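Local structure of cDNA FLJ56608, highly similar to Homo sapiens chloride channel, calcium activated, family member 1 (CLCA1), mRNA (Homo sapiens, 6PYO) at residues V57-L61 with V97-Y102; I133-V137 with E149-M153. The protein probably regulates calcium-activated chloride conductance and mucus production as a secreted, self-cleaving metalloprotease, represented here by its calcium-binding von Willebrand factor type A (VWA) domain. The contacts are given in a common frame with arbitrary orientation. Numbering follows the deposited sequence.

Contact 1: residues V57-L61 with V97-Y102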
loop_
_atom_site.group_PDB
_atom_site.type_symbol
_atom_site.label_atom_id
_atom_site.label_comp_id
_atom_site.label_asym_id
_atom_site.label_seq_id
_atom_site.Cartn_x
_atom_site.Cartn_y
_atom_site.Cartn_z
ATOM N N VAL A 57 5.697 -9.979 -0.149
ATOM C CA VAL A 57 5.413 -9.593 1.236
ATOM C C VAL A 57 6.722 -9.191 1.902
ATOM O O VAL A 57 7.575 -10.041 2.147
ATOM C CB VAL A 57 4.727 -10.716 2.013
ATOM C CG1 VAL A 57 4.374 -10.244 3.447
ATOM C CG2 VAL A 57 3.444 -11.153 1.271
ATOM N N GLN A 58 6.912 -7.887 2.161
ATOM C CA GLN A 58 8.063 -7.487 2.950
ATOM C C GLN A 58 7.807 -7.704 4.439
ATOM O O GLN A 58 8.740 -7.959 5.199
ATOM C CB GLN A 58 8.423 -6.021 2.705
ATOM C CG GLN A 58 8.736 -5.685 1.321
ATOM C CD GLN A 58 9.905 -6.548 0.778
ATOM O OE1 GLN A 58 10.864 -6.804 1.482
ATOM N NE2 GLN A 58 9.793 -6.997 -0.451
ATOM N N SER A 59 6.561 -7.591 4.885
ATOM C CA SER A 59 6.260 -7.826 6.298
ATOM C C SER A 59 4.797 -8.209 6.463
ATOM O O SER A 59 3.900 -7.528 5.939
ATOM C CB SER A 59 6.573 -6.608 7.163
ATOM O OG SER A 59 6.208 -6.845 8.516
ATOM N N GLU A 60 4.579 -9.330 7.147
ATOM C CA GLU A 60 3.281 -9.656 7.686
ATOM C C GLU A 60 2.847 -8.549 8.647
ATOM O O GLU A 60 3.619 -7.656 9.018
ATOM C CB GLU A 60 3.337 -10.999 8.414
ATOM C CG GLU A 60 3.889 -12.140 7.567
ATOM C CD GLU A 60 2.843 -12.764 6.657
ATOM O OE1 GLU A 60 3.052 -13.925 6.230
ATOM O OE2 GLU A 60 1.824 -12.091 6.355
ATOM N N LEU A 61 1.605 -8.623 9.068
ATOM C CA LEU A 61 1.128 -7.653 10.042
ATOM C C LEU A 61 2.007 -7.717 11.279
ATOM O O LEU A 61 2.169 -8.776 11.883
ATOM C CB LEU A 61 -0.317 -7.935 10.406
ATOM C CG LEU A 61 -1.377 -7.623 9.354
ATOM C CD1 LEU A 61 -2.733 -7.861 10.027
ATOM C CD2 LEU A 61 -1.236 -6.200 8.820
ATOM N N VAL A 97 -2.433 -10.714 3.374
ATOM C CA VAL A 97 -1.624 -10.413 4.545
ATOM C C VAL A 97 -2.545 -10.077 5.707
ATOM O O VAL A 97 -2.363 -10.563 6.828
ATOM C CB VAL A 97 -0.633 -9.273 4.234
ATOM C CG1 VAL A 97 -0.136 -8.617 5.536
ATOM C CG2 VAL A 97 0.529 -9.794 3.347
ATOM N N ILE A 98 -3.589 -9.289 5.432
ATOM C CA ILE A 98 -4.475 -8.854 6.498
ATOM C C ILE A 98 -5.261 -10.028 7.021
ATOM O O ILE A 98 -5.343 -10.254 8.237
ATOM C CB ILE A 98 -5.399 -7.734 6.009
ATOM C CG1 ILE A 98 -4.567 -6.471 5.746
ATOM C CG2 ILE A 98 -6.430 -7.453 7.094
ATOM C CD1 ILE A 98 -5.265 -5.481 4.842
ATOM N N ARG A 99 -5.832 -10.806 6.102
ATOM C CA ARG A 99 -6.688 -11.923 6.444
ATOM C C ARG A 99 -5.956 -13.046 7.117
ATOM O O ARG A 99 -6.623 -14.008 7.527
ATOM C CB ARG A 99 -7.379 -12.484 5.206
ATOM C CG ARG A 99 -8.444 -11.569 4.686
ATOM C CD ARG A 99 -8.939 -11.943 3.301
ATOM N NE ARG A 99 -9.988 -11.005 2.911
ATOM C CZ ARG A 99 -10.240 -10.645 1.661
ATOM N NH1 ARG A 99 -9.493 -11.137 0.665
ATOM N NH2 ARG A 99 -11.222 -9.783 1.417
ATOM N N LYS A 100 -4.620 -12.994 7.215
ATOM C CA LYS A 100 -3.994 -13.989 8.086
ATOM C C LYS A 100 -4.419 -13.807 9.540
ATOM O O LYS A 100 -4.252 -14.730 10.347
ATOM C CB LYS A 100 -2.466 -13.954 7.999
ATOM C CG LYS A 100 -1.939 -14.337 6.601
ATOM C CD LYS A 100 -0.666 -15.156 6.691
ATOM C CE LYS A 100 0.202 -15.026 5.435
ATOM N NZ LYS A 100 -0.400 -15.644 4.226
ATOM N N LYS A 101 -4.956 -12.628 9.904
ATOM C CA LYS A 101 -5.297 -12.319 11.293
ATOM C C LYS A 101 -6.691 -11.736 11.430
ATOM O O LYS A 101 -7.370 -11.995 12.435
ATOM C CB LYS A 101 -4.283 -11.315 11.911
ATOM C CG LYS A 101 -2.906 -11.891 12.249
ATOM C CD LYS A 101 -2.808 -12.219 13.748
ATOM C CE LYS A 101 -2.252 -11.043 14.571
ATOM N NZ LYS A 101 -2.571 -11.104 16.042
ATOM N N TYR A 102 -7.129 -10.951 10.455
ATOM C CA TYR A 102 -8.262 -10.055 10.622
ATOM C C TYR A 102 -9.066 -9.959 9.335
ATOM O O TYR A 102 -8.533 -10.166 8.238
ATOM C CB TYR A 102 -7.783 -8.653 11.028
ATOM C CG TYR A 102 -7.017 -8.632 12.339
ATOM C CD1 TYR A 102 -7.652 -8.945 13.541
ATOM C CD2 TYR A 102 -5.674 -8.273 12.389
ATOM C CE1 TYR A 102 -6.963 -8.922 14.754
ATOM C CE2 TYR A 102 -4.975 -8.257 13.588
ATOM C CZ TYR A 102 -5.618 -8.588 14.766
ATOM O OH TYR A 102 -4.907 -8.565 15.959
HETATM O O HOH W 1 -0.085 -10.933 8.261
#
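Leu61, in an m,t rotamer, reaches from strand 55-63 to the C-terminal end of helix 87-99. Its CG lies 4.1 Å from CG1 of Val97, and its CD1 runs on to CD2 of Tyr102 at 3.8 Å, meeting the ring at its edge. Val97, with chi1 near 160°, spreads its two methyls along the strand: while CG1 faces Leu61, CG2 sits 3.8 Å from CG2 of Val57. Glu60 starts out sideways, but its m,m conformation folds the carboxylate back to the helix, where OE1 is 3.2 Å from CE of Lys100. The charges themselves stay apart, Glu60 OE1 to Lys100 NZ being 4.3 Å, beyond a salt bridge. A water ties the Glu60 carboxylate to both backbones, donating to Glu60 OE2 (2.9 Å) and Val97 O (2.7 Å) and accepting from Leu61 N (3.0 Å). Ser59 points away, and its t rotamer lets OG donate to Glu60 O at 2.8 Å. Gln58 and Ser59 form a classic beta bulge opposite Met48, where the edge strand turns a corner. The end of helix 87-99 lies over a face of the VWA sheet near its edge strand, Val97 also touching Val49 of strand 45-51 and Ile98 reaching Ile8 of strand 8-14; in the loop that follows, Lys101 makes a cation-pi contact with Trp45.

Contact 2: residues I133-V137 with E149-M153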
loop_
_atom_site.group_PDB
_atom_site.type_symbol
_atom_site.label_atom_id
_atom_site.label_comp_id
_atom_site.label_asym_id
_atom_site.label_seq_id
_atom_site.Cartn_x
_atom_site.Cartn_y
_atom_site.Cartn_z
ATOM N N ILE A 133 -10.279 0.168 2.894
ATOM C CA ILE A 133 -10.189 1.581 2.538
ATOM C C ILE A 133 -8.876 1.737 1.808
ATOM O O ILE A 133 -7.823 1.485 2.400
ATOM C CB ILE A 133 -10.190 2.457 3.802
ATOM C CG1 ILE A 133 -11.473 2.276 4.613
ATOM C CG2 ILE A 133 -9.994 3.935 3.522
ATOM C CD1 ILE A 133 -11.220 2.420 6.168
ATOM N N ILE A 134 -8.902 2.131 0.541
ATOM C CA ILE A 134 -7.670 2.285 -0.218
ATOM C C ILE A 134 -7.319 3.772 -0.326
ATOM O O ILE A 134 -8.001 4.540 -1.011
ATOM C CB ILE A 134 -7.776 1.632 -1.601
ATOM C CG1 ILE A 134 -8.119 0.144 -1.481
ATOM C CG2 ILE A 134 -6.456 1.733 -2.314
ATOM C CD1 ILE A 134 -8.788 -0.432 -2.700
ATOM N N HIS A 135 -6.252 4.180 0.358
ATOM C CA HIS A 135 -5.609 5.474 0.161
ATOM C C HIS A 135 -4.605 5.322 -0.973
ATOM O O HIS A 135 -3.850 4.344 -1.011
ATOM C CB HIS A 135 -4.888 5.909 1.431
ATOM C CG HIS A 135 -5.728 5.813 2.669
ATOM N ND1 HIS A 135 -6.828 6.619 2.887
ATOM C CD2 HIS A 135 -5.596 5.051 3.782
ATOM C CE1 HIS A 135 -7.356 6.333 4.065
ATOM N NE2 HIS A 135 -6.654 5.352 4.608
ATOM N N THR A 136 -4.604 6.272 -1.898
ATOM C CA THR A 136 -3.690 6.262 -3.036
ATOM C C THR A 136 -2.841 7.523 -2.998
ATOM O O THR A 136 -3.348 8.618 -2.735
ATOM C CB THR A 136 -4.456 6.141 -4.368
ATOM O OG1 THR A 136 -5.368 7.241 -4.526
ATOM C CG2 THR A 136 -5.247 4.853 -4.419
ATOM N N VAL A 137 -1.542 7.351 -3.194
ATOM C CA VAL A 137 -0.603 8.436 -3.419
ATOM C C VAL A 137 -0.038 8.221 -4.823
ATOM O O VAL A 137 0.665 7.226 -5.089
ATOM C CB VAL A 137 0.504 8.489 -2.366
ATOM C CG1 VAL A 137 1.278 9.799 -2.496
ATOM C CG2 VAL A 137 -0.076 8.387 -0.959
ATOM N N GLU A 149 -10.221 5.950 -8.874
ATOM C CA GLU A 149 -11.451 5.213 -8.599
ATOM C C GLU A 149 -11.274 4.192 -7.481
ATOM O O GLU A 149 -12.231 3.900 -6.756
ATOM C CB GLU A 149 -11.980 4.539 -9.865
ATOM C CG GLU A 149 -12.540 5.546 -10.913
ATOM C CD GLU A 149 -13.641 6.465 -10.375
ATOM O OE1 GLU A 149 -14.620 5.950 -9.791
ATOM O OE2 GLU A 149 -13.521 7.705 -10.534
ATOM N N LEU A 150 -10.074 3.624 -7.326
ATOM C CA LEU A 150 -9.824 2.772 -6.170
ATOM C C LEU A 150 -10.133 3.517 -4.879
ATOM O O LEU A 150 -10.791 2.983 -3.979
ATOM C CB LEU A 150 -8.369 2.296 -6.144
ATOM C CG LEU A 150 -7.981 1.171 -7.085
ATOM C CD1 LEU A 150 -6.472 0.908 -6.985
ATOM C CD2 LEU A 150 -8.750 -0.101 -6.786
ATOM N N SER A 151 -9.619 4.749 -4.762
ATOM C CA SER A 151 -9.928 5.546 -3.580
ATOM C C SER A 151 -11.424 5.883 -3.478
ATOM O O SER A 151 -12.062 5.684 -2.428
ATOM C CB SER A 151 -9.113 6.839 -3.588
ATOM O OG SER A 151 -7.753 6.573 -3.350
ATOM N N LYS A 152 -11.995 6.434 -4.547
ATOM C CA LYS A 152 -13.375 6.903 -4.484
ATOM C C LYS A 152 -14.332 5.798 -4.065
ATOM O O LYS A 152 -15.263 6.039 -3.287
ATOM C CB LYS A 152 -13.791 7.488 -5.832
ATOM C CG LYS A 152 -13.242 8.879 -6.051
ATOM C CD LYS A 152 -13.849 9.554 -7.272
ATOM C CE LYS A 152 -13.976 11.067 -7.038
ATOM N NZ LYS A 152 -12.728 11.662 -6.465
ATOM N N MET A 153 -14.117 4.581 -4.533
ATOM C CA MET A 153 -15.092 3.530 -4.262
ATOM C C MET A 153 -14.903 2.863 -2.907
ATOM O O MET A 153 -15.682 1.960 -2.559
ATOM C CB MET A 153 -15.020 2.457 -5.331
ATOM C CG MET A 153 -13.712 1.660 -5.273
ATOM S SD MET A 153 -13.244 0.834 -6.809
ATOM C CE MET A 153 -14.148 -0.675 -6.666
#
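Strand 133-138 presents every second side chain to helix 145-152, beginning with Ile134; Ile133, just before it, points away. Ile134 directs its CD1 to 4.1 Å from CD2 of Leu150, while its carbonyl oxygen lies 3.1 Å from Ser151 OG, a possible acceptor for the serine proton. The same oxygen receives a CA-H...O contact from Ser151 CA at 3.4 Å, in keeping with the close backbone approach here, 5.2 Å between the CA atoms of Ile134 and Ser151. His135 turns to the other face, where its NE2 is hydrogen-bonded to OE1 of Glu108. At Thr136 the p rotamer brings OG1 within 2.7 Å of Ser151 OG in a hydroxyl-hydroxyl hydrogen bond, and CG2 lies 4.4 Å from Leu150 CB. Val137 again points away. The pair forms the first half of a beta-alpha-beta unit completed by strand 158-159; Thr136 makes a backbone hydrogen bond with Leu157, just ahead of that strand. On its other side the strand adjoins strand 108-113, while Leu150 also meets Phe124 of helix 124-130 and Leu91 of helix 87-99.

Overall arrangement
Both contacts pack a helix against the same central sheet of the VWA domain, but at well-separated places: their centres are 20 Å apart and their nearest atoms about 8 Å. Contact 1 lies at the antiparallel edge strand and is partly buried, its valine and leucine packing bordered by charged side chains and a bridging water. Contact 2 is buried, on a parallel strand one in from the opposite edge, and combines apolar packing with a direct hydroxyl-hydroxyl hydrogen bond between strand and helix. They share no segment, yet helix 87-99, whose end forms contact 1, also touches Leu150 of contact 2, so this helix links the two regions.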